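Side-chain contacts in solute-binding protein (Thermoactinomyces vulgaris, PDB 2ZYO), which binds cyclodextrins and linear maltodextrins such as maltotetraose and probably delivers them to a sugar transporter in the cell membrane: residues 110-115 and 119-124; 95-100 and 298-303; 21-26 and 282-287; 36-41 and 309-314. All coordinates share one frame; numbering follows the deposited sequence.

Contact 1 of 4, residues 110-115 and 119-124; sequences VAMKAL and GKLYGL
With CG beside the backbone N (chi1 -69°) and two further bends at chi2 and chi3, Met-112 curls its thioether so that CE arrives at Leu-121, whose CG, anti to N (chi1 -177°), sets both methyls against it. The two side chains approach obliquely, and the methionine methyl lies 3.7 Å from CD1 of Leu-121. CD2 of Leu-124 flanks the same methyl at 3.9 Å, so one CE is held by two leucines. Leu-115, just past helix 109-114, extends CD1 over the backbone of the strand: this methyl is 3.5 Å from the carbonyl O of Gly-123 and also meets the carbonyl carbon of Leu-124. In this periplasmic-binding-protein fold the chain leaves helix 109-114 and turns back through a short hairpin whose second arm is the start of strand 120-136, part of the large mixed sheet. The polar tie is the bond from N of Tyr-122 to O of Leu-115, 3.0 Å long with an N-H...O angle of 159°; that oxygen also lies at the edge of the tyrosine ring, near its plane. N and O of Gly-123 are buried here without a partner in the model, the oxygen facing methyl groups instead. Beyond the two segments, Leu-115 packs on Val-281 and Tyr-285 of strand 278-287, while the ring of Tyr-122 leans on Leu-85 and Val-89 of helix 85-90.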
loop_
_atom_site.group_PDB
_atom_site.type_symbol
_atom_site.label_atom_id
_atom_site.label_comp_id
_atom_site.label_asym_id
_atom_site.label_seq_id
_atom_site.Cartn_x
_atom_site.Cartn_y
_atom_site.Cartn_z
ATOM N N VAL A 110 10.662 -1.501 7.571
ATOM C CA VAL A 110 9.500 -2.239 7.069
ATOM C C VAL A 110 9.281 -1.993 5.569
ATOM O O VAL A 110 8.900 -2.908 4.833
ATOM C CB VAL A 110 8.222 -1.927 7.894
ATOM C CG1 VAL A 110 7.048 -2.766 7.423
ATOM C CG2 VAL A 110 8.473 -2.183 9.374
ATOM N N ALA A 111 9.547 -0.767 5.120
ATOM C CA ALA A 111 9.466 -0.433 3.698
ATOM C C ALA A 111 10.493 -1.220 2.883
ATOM O O ALA A 111 10.221 -1.629 1.752
ATOM C CB ALA A 111 9.657 1.063 3.492
ATOM N N MET A 112 11.671 -1.435 3.466
ATOM C CA MET A 112 12.723 -2.198 2.798
ATOM C C MET A 112 12.379 -3.680 2.694
ATOM O O MET A 112 12.729 -4.332 1.713
ATOM C CB MET A 112 14.073 -2.001 3.493
ATOM C CG MET A 112 14.658 -0.598 3.333
ATOM S SD MET A 112 14.698 0.000 1.626
ATOM C CE MET A 112 15.940 -1.073 0.913
ATOM N N LYS A 113 11.681 -4.200 3.701
ATOM C CA LYS A 113 11.196 -5.580 3.670
ATOM C C LYS A 113 10.242 -5.799 2.499
ATOM O O LYS A 113 10.254 -6.858 1.872
ATOM C CB LYS A 113 10.518 -5.953 4.989
ATOM C CG LYS A 113 11.472 -6.076 6.166
ATOM C CD LYS A 113 10.745 -6.545 7.420
ATOM C CE LYS A 113 11.600 -6.360 8.669
ATOM N NZ LYS A 113 12.885 -7.120 8.615
ATOM N N ALA A 114 9.431 -4.783 2.201
ATOM C CA ALA A 114 8.487 -4.838 1.084
ATOM C C ALA A 114 9.183 -4.990 -0.267
ATOM O O ALA A 114 8.596 -5.522 -1.206
ATOM C CB ALA A 114 7.592 -3.609 1.080
ATOM N N LEU A 115 10.430 -4.532 -0.355
ATOM C CA LEU A 115 11.175 -4.570 -1.615
ATOM C C LEU A 115 12.191 -5.712 -1.669
ATOM O O LEU A 115 12.975 -5.820 -2.616
ATOM C CB LEU A 115 11.840 -3.214 -1.891
ATOM C CG LEU A 115 10.924 -1.983 -1.903
ATOM C CD1 LEU A 115 11.702 -0.751 -2.324
ATOM C CD2 LEU A 115 9.699 -2.178 -2.805
ATOM N N GLY A 119 15.258 -13.461 -0.300
ATOM C CA GLY A 119 16.570 -13.146 0.267
ATOM C C GLY A 119 17.420 -12.192 -0.557
ATOM O O GLY A 119 18.640 -12.121 -0.375
ATOM N N LYS A 120 16.778 -11.461 -1.468
ATOM C CA LYS A 120 17.465 -10.488 -2.319
ATOM C C LYS A 120 16.690 -9.175 -2.372
ATOM O O LYS A 120 15.460 -9.167 -2.283
ATOM C CB LYS A 120 17.666 -11.047 -3.734
ATOM C CG LYS A 120 18.545 -12.297 -3.789
ATOM C CD LYS A 120 18.737 -12.813 -5.206
ATOM C CE LYS A 120 19.678 -14.011 -5.221
ATOM N NZ LYS A 120 19.996 -14.471 -6.600
ATOM N N LEU A 121 17.418 -8.071 -2.516
ATOM C CA LEU A 121 16.812 -6.743 -2.587
ATOM C C LEU A 121 16.597 -6.319 -4.037
ATOM O O LEU A 121 17.509 -6.422 -4.858
ATOM C CB LEU A 121 17.690 -5.718 -1.863
ATOM C CG LEU A 121 17.163 -4.280 -1.786
ATOM C CD1 LEU A 121 15.859 -4.211 -0.997
ATOM C CD2 LEU A 121 18.211 -3.367 -1.174
ATOM N N TYR A 122 15.397 -5.827 -4.341
ATOM C CA TYR A 122 15.036 -5.477 -5.718
ATOM C C TYR A 122 14.821 -3.992 -5.997
ATOM O O TYR A 122 14.603 -3.598 -7.144
ATOM C CB TYR A 122 13.836 -6.309 -6.181
ATOM C CG TYR A 122 14.242 -7.734 -6.422
ATOM C CD1 TYR A 122 14.748 -8.128 -7.659
ATOM C CD2 TYR A 122 14.174 -8.679 -5.399
ATOM C CE1 TYR A 122 15.152 -9.436 -7.880
ATOM C CE2 TYR A 122 14.577 -9.989 -5.609
ATOM C CZ TYR A 122 15.066 -10.358 -6.849
ATOM O OH TYR A 122 15.465 -11.654 -7.060
ATOM N N GLY A 123 14.901 -3.162 -4.966
ATOM C CA GLY A 123 14.754 -1.732 -5.192
ATOM C C GLY A 123 14.893 -0.847 -3.979
ATOM O O GLY A 123 15.112 -1.324 -2.863
ATOM N N LEU A 124 14.774 0.453 -4.231
ATOM C CA LEU A 124 14.780 1.472 -3.193
ATOM C C LEU A 124 13.447 2.217 -3.230
ATOM O O LEU A 124 12.899 2.451 -4.313
ATOM C CB LEU A 124 15.971 2.422 -3.369
ATOM C CG LEU A 124 17.367 1.792 -3.235
ATOM C CD1 LEU A 124 18.449 2.831 -3.491
ATOM C CD2 LEU A 124 17.574 1.121 -1.875
#

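Contact 2 of 4, residues 95-100 and 298-303; sequences QPIQVD and ELMQFL
Ile-97 and Met-300 form the close half of this contact, two buried side chains that cross at about a right angle. Met-300 leaves the helix with CG anti to the backbone N (chi1 -174°), runs straight to its sulfur and bends at chi3 (-70°), which lays CE against the CG2 branch of Ile-97 at 3.7 Å. The sulfur faces both isoleucine branches, 4.0 Å from CG2 and 4.0 Å from CD1, so the thioether meets a broad apolar flank and not a single methyl. Further apolar groups close round the pair: Leu-121 and Leu-286 touch Ile-97, and Trp-284 touches Met-300.

Two residues on, the contact becomes looser and more open to solvent. Val-99 presents CG1 to the amide end of Gln-301, with NE2 and CD each 4.0 Å away; the side chains run antiparallel alongside each other, CG1 over the face of the amide. The glutamine, extended beyond CG, does not bond to the methyl; NE2 instead donates back to O of Thr-297, one turn earlier in the helix, which probably steadies the amide beside the valine. Neither half is joined by a polar bond between the segments, and the backbones stay well apart, with CA atoms of Val-99 and Gln-301 9.0 Å from each other. A helix set by its apolar side chains against the loop that follows strand 94-95, with a central sheet close by, is the layered alpha/beta build of periplasmic-type solute-binding proteins.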
loop_
_atom_site.group_PDB
_atom_site.type_symbol
_atom_site.label_atom_id
_atom_site.label_comp_id
_atom_site.label_asym_id
_atom_site.label_seq_id
_atom_site.Cartn_x
_atom_site.Cartn_y
_atom_site.Cartn_z
ATOM N N GLN A 95 16.195 -7.742 -11.856
ATOM C CA GLN A 95 17.411 -8.277 -11.254
ATOM C C GLN A 95 17.655 -7.569 -9.925
ATOM O O GLN A 95 17.224 -6.425 -9.748
ATOM C CB GLN A 95 18.607 -8.119 -12.197
ATOM C CG GLN A 95 18.918 -6.692 -12.613
ATOM C CD GLN A 95 20.175 -6.600 -13.452
ATOM O OE1 GLN A 95 21.249 -7.027 -13.026
ATOM N NE2 GLN A 95 20.051 -6.038 -14.648
ATOM N N PRO A 96 18.332 -8.243 -8.977
ATOM C CA PRO A 96 18.566 -7.611 -7.678
ATOM C C PRO A 96 19.444 -6.373 -7.798
ATOM O O PRO A 96 20.223 -6.256 -8.748
ATOM C CB PRO A 96 19.319 -8.689 -6.892
ATOM C CG PRO A 96 19.036 -9.962 -7.601
ATOM C CD PRO A 96 18.908 -9.597 -9.037
ATOM N N ILE A 97 19.301 -5.448 -6.853
ATOM C CA ILE A 97 20.256 -4.356 -6.731
ATOM C C ILE A 97 21.311 -4.716 -5.696
ATOM O O ILE A 97 21.038 -5.447 -4.738
ATOM C CB ILE A 97 19.596 -2.991 -6.398
ATOM C CG1 ILE A 97 18.753 -3.068 -5.120
ATOM C CG2 ILE A 97 18.769 -2.503 -7.586
ATOM C CD1 ILE A 97 18.447 -1.703 -4.503
ATOM N N GLN A 98 22.519 -4.212 -5.910
ATOM C CA GLN A 98 23.614 -4.439 -4.990
ATOM C C GLN A 98 24.024 -3.118 -4.354
ATOM O O GLN A 98 24.734 -2.309 -4.959
ATOM C CB GLN A 98 24.787 -5.117 -5.704
ATOM C CG GLN A 98 24.453 -6.516 -6.200
ATOM C CD GLN A 98 25.625 -7.193 -6.870
ATOM O OE1 GLN A 98 25.887 -6.983 -8.055
ATOM N NE2 GLN A 98 26.336 -8.026 -6.114
ATOM N N VAL A 99 23.524 -2.899 -3.141
ATOM C CA VAL A 99 23.873 -1.734 -2.337
ATOM C C VAL A 99 24.260 -2.186 -0.934
ATOM O O VAL A 99 23.841 -3.256 -0.482
ATOM C CB VAL A 99 22.714 -0.694 -2.260
ATOM C CG1 VAL A 99 22.406 -0.118 -3.638
ATOM C CG2 VAL A 99 21.456 -1.300 -1.634
ATOM N N ASP A 100 25.063 -1.374 -0.252
ATOM C CA ASP A 100 25.508 -1.686 1.102
ATOM C C ASP A 100 24.359 -1.552 2.091
ATOM O O ASP A 100 23.364 -0.880 1.808
ATOM C CB ASP A 100 26.653 -0.758 1.520
ATOM C CG ASP A 100 27.846 -0.831 0.582
ATOM O OD1 ASP A 100 28.066 -1.891 -0.039
ATOM O OD2 ASP A 100 28.570 0.181 0.478
ATOM N N GLU A 298 23.273 3.423 -9.405
ATOM C CA GLU A 298 23.721 4.744 -8.976
ATOM C C GLU A 298 22.642 5.798 -9.231
ATOM O O GLU A 298 22.400 6.658 -8.386
ATOM C CB GLU A 298 25.048 5.123 -9.641
ATOM C CG GLU A 298 26.217 4.311 -9.100
ATOM C CD GLU A 298 27.511 4.498 -9.867
ATOM O OE1 GLU A 298 27.481 5.008 -11.007
ATOM O OE2 GLU A 298 28.568 4.109 -9.319
ATOM N N LEU A 299 21.987 5.719 -10.390
ATOM C CA LEU A 299 20.853 6.596 -10.677
ATOM C C LEU A 299 19.719 6.365 -9.675
ATOM O O LEU A 299 19.133 7.319 -9.161
ATOM C CB LEU A 299 20.358 6.404 -12.119
ATOM C CG LEU A 299 19.048 7.085 -12.540
ATOM C CD1 LEU A 299 19.107 8.609 -12.431
ATOM C CD2 LEU A 299 18.684 6.664 -13.947
ATOM N N MET A 300 19.424 5.098 -9.394
ATOM C CA MET A 300 18.369 4.747 -8.445
ATOM C C MET A 300 18.607 5.375 -7.074
ATOM O O MET A 300 17.674 5.868 -6.440
ATOM C CB MET A 300 18.246 3.232 -8.308
ATOM C CG MET A 300 17.063 2.808 -7.451
ATOM S SD MET A 300 17.030 1.056 -7.047
ATOM C CE MET A 300 16.638 0.337 -8.643
ATOM N N GLN A 301 19.858 5.338 -6.621
ATOM C CA GLN A 301 20.236 5.967 -5.357
ATOM C C GLN A 301 20.086 7.484 -5.430
ATOM O O GLN A 301 19.615 8.115 -4.480
ATOM C CB GLN A 301 21.668 5.594 -4.970
ATOM C CG GLN A 301 21.829 4.154 -4.535
ATOM C CD GLN A 301 23.279 3.751 -4.403
ATOM O OE1 GLN A 301 23.909 3.995 -3.375
ATOM N NE2 GLN A 301 23.813 3.121 -5.441
ATOM N N PHE A 302 20.478 8.063 -6.561
ATOM C CA PHE A 302 20.369 9.506 -6.761
ATOM C C PHE A 302 18.911 9.964 -6.687
ATOM O O PHE A 302 18.613 11.027 -6.140
ATOM C CB PHE A 302 21.006 9.922 -8.093
ATOM C CG PHE A 302 21.150 11.405 -8.256
ATOM C CD1 PHE A 302 22.297 12.061 -7.816
ATOM C CD2 PHE A 302 20.137 12.152 -8.849
ATOM C CE1 PHE A 302 22.429 13.441 -7.962
ATOM C CE2 PHE A 302 20.262 13.533 -8.996
ATOM C CZ PHE A 302 21.409 14.174 -8.553
ATOM N N LEU A 303 18.009 9.140 -7.219
ATOM C CA LEU A 303 16.581 9.460 -7.246
ATOM C C LEU A 303 15.887 9.251 -5.900
ATOM O O LEU A 303 14.745 9.673 -5.723
ATOM C CB LEU A 303 15.862 8.634 -8.320
ATOM C CG LEU A 303 16.261 8.824 -9.788
ATOM C CD1 LEU A 303 15.544 7.806 -10.657
ATOM C CD2 LEU A 303 15.976 10.243 -10.275
#

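Contact 3 of 4, residues 21-26 and 282-287; sequences LVVWEN and KGWYLS
Trp-284 reaches along the sheet face, past the intervening strand 77-81, to strand 20-25, and the far end of its indole, CZ2, CH2 and CZ3, makes the whole contact. Val-23 crosses it at about a right angle: CG1, anti to the backbone N (chi1 172°), comes to 3.4 Å from CH2, a snug approach oblique to the ring. The carbonyl O of Trp-24 lies in the indole plane, at the edge, 3.3 Å from CZ3. Glu-25 crosses the indole likewise, its bend at chi2 bringing OE1 to 3.4 Å from CH2 while the carboxylate and ring planes stand 52° apart. The other oxygen, OE2, takes the backbone N-H of Asn-26 at 2.7 Å through its anti lone pair. OE1 is claimed more strongly from outside: it bonds to OG1 of Thr-36 and forms a salt bridge with NZ of Lys-126, the lysine that makes a cation-pi contact with Trp-284. With an alanine in place of Glu-25, the Lys-126 ammonium and the Thr-36 hydroxyl would probably lose their acidic mate, and a gap would open beside the indole rim. With the strand axes 9.4 Å apart at 143°, the indole bridges two non-adjacent strands beneath helix 30-47, whose Thr-36 touches Val-23 and Trp-284. Carboxylate, ammonium and indole thus form one cluster around buried Glu-25 and Trp-284, in which the lysine's positive charge is likely to help stabilise Glu-25 as the anion.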
loop_
_atom_site.group_PDB
_atom_site.type_symbol
_atom_site.label_atom_id
_atom_site.label_comp_id
_atom_site.label_asym_id
_atom_site.label_seq_id
_atom_site.Cartn_x
_atom_site.Cartn_y
_atom_site.Cartn_z
ATOM N N LEU A 21 20.490 6.394 -19.828
ATOM C CA LEU A 21 19.701 5.466 -19.039
ATOM C C LEU A 21 18.242 5.828 -19.257
ATOM O O LEU A 21 17.921 6.994 -19.492
ATOM C CB LEU A 21 20.076 5.559 -17.556
ATOM C CG LEU A 21 21.498 5.097 -17.205
ATOM C CD1 LEU A 21 21.893 5.550 -15.806
ATOM C CD2 LEU A 21 21.647 3.581 -17.354
ATOM N N VAL A 22 17.369 4.828 -19.206
ATOM C CA VAL A 22 15.942 5.040 -19.441
ATOM C C VAL A 22 15.158 4.752 -18.166
ATOM O O VAL A 22 15.400 3.750 -17.491
ATOM C CB VAL A 22 15.413 4.175 -20.619
ATOM C CG1 VAL A 22 13.928 4.430 -20.867
ATOM C CG2 VAL A 22 16.208 4.449 -21.895
ATOM N N VAL A 23 14.223 5.646 -17.851
ATOM C CA VAL A 23 13.394 5.536 -16.659
ATOM C C VAL A 23 11.933 5.639 -17.086
ATOM O O VAL A 23 11.579 6.541 -17.843
ATOM C CB VAL A 23 13.725 6.671 -15.654
ATOM C CG1 VAL A 23 12.746 6.695 -14.501
ATOM C CG2 VAL A 23 15.152 6.528 -15.123
ATOM N N TRP A 24 11.097 4.711 -16.624
ATOM C CA TRP A 24 9.651 4.809 -16.838
ATOM C C TRP A 24 8.974 5.335 -15.581
ATOM O O TRP A 24 9.180 4.802 -14.490
ATOM C CB TRP A 24 9.036 3.461 -17.220
ATOM C CG TRP A 24 9.425 2.935 -18.572
ATOM C CD1 TRP A 24 10.053 3.616 -19.576
ATOM C CD2 TRP A 24 9.176 1.620 -19.073
ATOM N NE1 TRP A 24 10.233 2.794 -20.664
ATOM C CE2 TRP A 24 9.696 1.565 -20.385
ATOM C CE3 TRP A 24 8.569 0.476 -18.536
ATOM C CZ2 TRP A 24 9.629 0.411 -21.170
ATOM C CZ3 TRP A 24 8.501 -0.673 -19.318
ATOM C CH2 TRP A 24 9.031 -0.696 -20.619
ATOM N N GLU A 25 8.166 6.378 -15.744
ATOM C CA GLU A 25 7.463 6.996 -14.625
ATOM C C GLU A 25 5.980 7.192 -14.945
ATOM O O GLU A 25 5.603 7.347 -16.110
ATOM C CB GLU A 25 8.126 8.327 -14.243
ATOM C CG GLU A 25 7.511 9.057 -13.039
ATOM C CD GLU A 25 7.524 8.232 -11.762
ATOM O OE1 GLU A 25 8.402 8.477 -10.911
ATOM O OE2 GLU A 25 6.664 7.339 -11.605
ATOM N N ASN A 26 5.162 7.182 -13.892
ATOM C CA ASN A 26 3.705 7.326 -13.975
ATOM C C ASN A 26 3.228 8.332 -15.018
ATOM O O ASN A 26 3.645 9.489 -15.015
ATOM C CB ASN A 26 3.142 7.700 -12.598
ATOM C CG ASN A 26 1.628 7.600 -12.533
ATOM O OD1 ASN A 26 0.978 7.145 -13.474
ATOM N ND2 ASN A 26 1.061 8.018 -11.408
ATOM N N LYS A 282 5.855 1.945 -3.105
ATOM C CA LYS A 282 6.216 2.164 -4.501
ATOM C C LYS A 282 7.714 2.424 -4.557
ATOM O O LYS A 282 8.200 3.389 -3.973
ATOM C CB LYS A 282 5.452 3.353 -5.094
ATOM C CG LYS A 282 3.958 3.112 -5.285
ATOM C CD LYS A 282 3.317 4.144 -6.208
ATOM C CE LYS A 282 3.413 5.563 -5.668
ATOM N NZ LYS A 282 2.798 6.562 -6.590
ATOM N N GLY A 283 8.443 1.553 -5.247
ATOM C CA GLY A 283 9.888 1.706 -5.366
ATOM C C GLY A 283 10.375 1.767 -6.798
ATOM O O GLY A 283 9.598 1.586 -7.738
ATOM N N TRP A 284 11.669 2.043 -6.952
ATOM C CA TRP A 284 12.358 1.905 -8.230
ATOM C C TRP A 284 12.965 0.515 -8.290
ATOM O O TRP A 284 13.618 0.082 -7.334
ATOM C CB TRP A 284 13.489 2.927 -8.360
ATOM C CG TRP A 284 13.057 4.336 -8.605
ATOM C CD1 TRP A 284 13.274 5.412 -7.792
ATOM C CD2 TRP A 284 12.350 4.831 -9.748
ATOM N NE1 TRP A 284 12.739 6.547 -8.353
ATOM C CE2 TRP A 284 12.163 6.219 -9.553
ATOM C CE3 TRP A 284 11.846 4.237 -10.913
ATOM C CZ2 TRP A 284 11.499 7.025 -10.485
ATOM C CZ3 TRP A 284 11.182 5.038 -11.839
ATOM C CH2 TRP A 284 11.013 6.417 -11.616
ATOM N N TYR A 285 12.757 -0.172 -9.411
ATOM C CA TYR A 285 13.319 -1.507 -9.627
ATOM C C TYR A 285 14.246 -1.501 -10.832
ATOM O O TYR A 285 14.174 -0.605 -11.674
ATOM C CB TYR A 285 12.208 -2.554 -9.791
ATOM C CG TYR A 285 11.074 -2.364 -8.811
ATOM C CD1 TYR A 285 11.317 -2.328 -7.439
ATOM C CD2 TYR A 285 9.765 -2.201 -9.255
ATOM C CE1 TYR A 285 10.285 -2.134 -6.532
ATOM C CE2 TYR A 285 8.719 -2.011 -8.351
ATOM C CZ TYR A 285 8.991 -1.977 -6.996
ATOM O OH TYR A 285 7.972 -1.787 -6.094
ATOM N N LEU A 286 15.125 -2.496 -10.898
ATOM C CA LEU A 286 16.121 -2.594 -11.955
ATOM C C LEU A 286 15.760 -3.711 -12.924
ATOM O O LEU A 286 15.708 -4.883 -12.540
ATOM C CB LEU A 286 17.507 -2.839 -11.344
ATOM C CG LEU A 286 18.725 -2.998 -12.260
ATOM C CD1 LEU A 286 18.914 -1.792 -13.167
ATOM C CD2 LEU A 286 19.974 -3.249 -11.425
ATOM N N SER A 287 15.514 -3.339 -14.177
ATOM C CA SER A 287 15.163 -4.307 -15.209
ATOM C C SER A 287 16.264 -5.342 -15.381
ATOM O O SER A 287 17.447 -5.000 -15.415
ATOM C CB SER A 287 14.916 -3.604 -16.543
ATOM O OG SER A 287 14.828 -4.542 -17.605
#

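Contact 4 of 4, residues 36-41 and 309-314; sequences TKKWAG and LASRFK
OG of Ser-311 is gripped by two residues one turn apart on helix 30-47: NE1 of Trp-39 donates to it at 2.9 Å, and ND2 of Asn-35 bonds to it as well. The indole N-H points almost straight at the oxygen, with an angle of 162°, and OG lies only 5° out of the ring plane, at its edge. The serine holds OG anti to the backbone N (chi1 163°), while its CB packs 3.6 Å from CZ2 of the same indole. Lys-38 folds back over one face of the tryptophan, its CE 3.5 Å above the plane toward the rim, and this aliphatic stem also passes near OG. Deeper in, a water joins the helices, donating to OG1 of Thr-36 at 2.8 Å and weakly accepting from NE of Arg-312, in the guanidinium plane. Helices 30-47 and 306-316 thus meet on the outer layer of the alpha/beta domain. A phenylalanine in place of Trp-39 would probably leave the Ser-311 hydroxyl without its indole donor and open a gap beside the serine CB. Two direct bonds to the serine hydroxyl, with a water link weak at Arg-312, make this a largely polar seam.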
loop_
_atom_site.group_PDB
_atom_site.type_symbol
_atom_site.label_atom_id
_atom_site.label_comp_id
_atom_site.label_asym_id
_atom_site.label_seq_id
_atom_site.Cartn_x
_atom_site.Cartn_y
_atom_site.Cartn_z
ATOM N N THR A 36 10.299 13.304 -11.152
ATOM C CA THR A 36 11.297 12.367 -11.659
ATOM C C THR A 36 12.114 13.008 -12.778
ATOM O O THR A 36 13.329 12.837 -12.832
ATOM C CB THR A 36 10.655 11.031 -12.089
ATOM O OG1 THR A 36 10.106 10.395 -10.931
ATOM C CG2 THR A 36 11.683 10.090 -12.718
ATOM N N LYS A 37 11.453 13.776 -13.641
ATOM C CA LYS A 37 12.153 14.513 -14.694
ATOM C C LYS A 37 13.160 15.502 -14.101
ATOM O O LYS A 37 14.261 15.662 -14.632
ATOM C CB LYS A 37 11.164 15.229 -15.621
ATOM C CG LYS A 37 10.388 14.296 -16.550
ATOM C CD LYS A 37 9.539 15.081 -17.546
ATOM C CE LYS A 37 8.679 14.168 -18.416
ATOM N NZ LYS A 37 9.456 13.227 -19.270
ATOM N N LYS A 38 12.790 16.143 -12.992
ATOM C CA LYS A 38 13.683 17.081 -12.312
ATOM C C LYS A 38 14.959 16.390 -11.830
ATOM O O LYS A 38 16.072 16.838 -12.129
ATOM C CB LYS A 38 12.982 17.764 -11.130
ATOM C CG LYS A 38 13.904 18.665 -10.316
ATOM C CD LYS A 38 13.291 19.056 -8.982
ATOM C CE LYS A 38 14.306 19.761 -8.092
ATOM N NZ LYS A 38 14.786 21.055 -8.660
ATOM N N TRP A 39 14.793 15.300 -11.089
ATOM C CA TRP A 39 15.939 14.626 -10.487
ATOM C C TRP A 39 16.764 13.817 -11.482
ATOM O O TRP A 39 17.986 13.731 -11.340
ATOM C CB TRP A 39 15.520 13.843 -9.240
ATOM C CG TRP A 39 15.132 14.808 -8.175
ATOM C CD1 TRP A 39 13.866 15.133 -7.780
ATOM C CD2 TRP A 39 16.016 15.645 -7.424
ATOM N NE1 TRP A 39 13.910 16.101 -6.806
ATOM C CE2 TRP A 39 15.217 16.434 -6.568
ATOM C CE3 TRP A 39 17.409 15.795 -7.380
ATOM C CZ2 TRP A 39 15.765 17.357 -5.673
ATOM C CZ3 TRP A 39 17.952 16.715 -6.493
ATOM C CH2 TRP A 39 17.129 17.484 -5.651
ATOM N N ALA A 40 16.107 13.260 -12.499
ATOM C CA ALA A 40 16.822 12.687 -13.639
ATOM C C ALA A 40 17.683 13.769 -14.287
ATOM O O ALA A 40 18.847 13.535 -14.619
ATOM C CB ALA A 40 15.855 12.110 -14.642
ATOM N N GLY A 41 17.107 14.962 -14.439
ATOM C CA GLY A 41 17.829 16.114 -14.981
ATOM C C GLY A 41 19.072 16.470 -14.184
ATOM O O GLY A 41 20.127 16.751 -14.763
ATOM N N LEU A 309 13.961 12.876 -2.229
ATOM C CA LEU A 309 12.683 12.456 -1.653
ATOM C C LEU A 309 11.982 13.550 -0.843
ATOM O O LEU A 309 10.753 13.554 -0.747
ATOM C CB LEU A 309 12.833 11.161 -0.842
ATOM C CG LEU A 309 13.158 9.893 -1.644
ATOM C CD1 LEU A 309 13.224 8.676 -0.735
ATOM C CD2 LEU A 309 12.159 9.655 -2.775
ATOM N N ALA A 310 12.756 14.474 -0.271
ATOM C CA ALA A 310 12.181 15.662 0.363
ATOM C C ALA A 310 11.439 16.469 -0.695
ATOM O O ALA A 310 10.289 16.871 -0.494
ATOM C CB ALA A 310 13.263 16.507 1.017
ATOM N N SER A 311 12.105 16.677 -1.830
ATOM C CA SER A 311 11.510 17.326 -2.996
ATOM C C SER A 311 10.283 16.566 -3.498
ATOM O O SER A 311 9.233 17.167 -3.749
ATOM C CB SER A 311 12.557 17.459 -4.106
ATOM O OG SER A 311 11.963 17.725 -5.364
ATOM N N ARG A 312 10.414 15.246 -3.629
ATOM C CA ARG A 312 9.297 14.417 -4.090
ATOM C C ARG A 312 8.073 14.526 -3.183
ATOM O O ARG A 312 6.949 14.649 -3.674
ATOM C CB ARG A 312 9.704 12.950 -4.254
ATOM C CG ARG A 312 8.687 12.171 -5.069
ATOM C CD ARG A 312 9.042 10.710 -5.269
ATOM N NE ARG A 312 8.077 10.101 -6.184
ATOM C CZ ARG A 312 6.900 9.598 -5.818
ATOM N NH1 ARG A 312 6.529 9.600 -4.543
ATOM N NH2 ARG A 312 6.088 9.090 -6.733
ATOM N N PHE A 313 8.289 14.492 -1.870
ATOM C CA PHE A 313 7.176 14.629 -0.935
ATOM C C PHE A 313 6.458 15.966 -1.097
ATOM O O PHE A 313 5.231 16.014 -1.157
ATOM C CB PHE A 313 7.614 14.454 0.521
ATOM C CG PHE A 313 6.581 14.924 1.504
ATOM C CD1 PHE A 313 5.402 14.205 1.689
ATOM C CD2 PHE A 313 6.761 16.110 2.207
ATOM C CE1 PHE A 313 4.428 14.649 2.572
ATOM C CE2 PHE A 313 5.790 16.563 3.094
ATOM C CZ PHE A 313 4.624 15.829 3.278
ATOM N N LYS A 314 7.231 17.045 -1.165
ATOM C CA LYS A 314 6.665 18.391 -1.251
ATOM C C LYS A 314 5.865 18.603 -2.541
ATOM O O LYS A 314 4.854 19.311 -2.538
ATOM C CB LYS A 314 7.760 19.451 -1.087
ATOM C CG LYS A 314 8.373 19.482 0.314
ATOM C CD LYS A 314 9.553 20.437 0.397
ATOM C CE LYS A 314 10.304 20.270 1.707
ATOM N NZ LYS A 314 11.495 21.162 1.785
HETATM O O HOH W 1 10.533 11.064 -8.201
#

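Overall arrangement
All four contacts belong to one lobe and meet round strand 278-287. Contact 1 borders it through the bond from N of Trp-284 to O of Leu-124, 2.9 Å, and contact 2 through N of Gln-95 and O of Leu-286, 3.0 Å. Contacts 3 and 4 join at OE1 of Glu-25 and OG1 of Thr-36, 2.6 Å apart, while Leu-303 of contact 2 packs on Trp-39 of contact 4. Contacts 1 and 4 do not touch, their nearest atoms being about 7 Å apart. The bound maltotetraose lies beyond contact 1: the side chain of Leu-115 is about 13 Å from a glucose unit, so this contact does not line the sugar pocket.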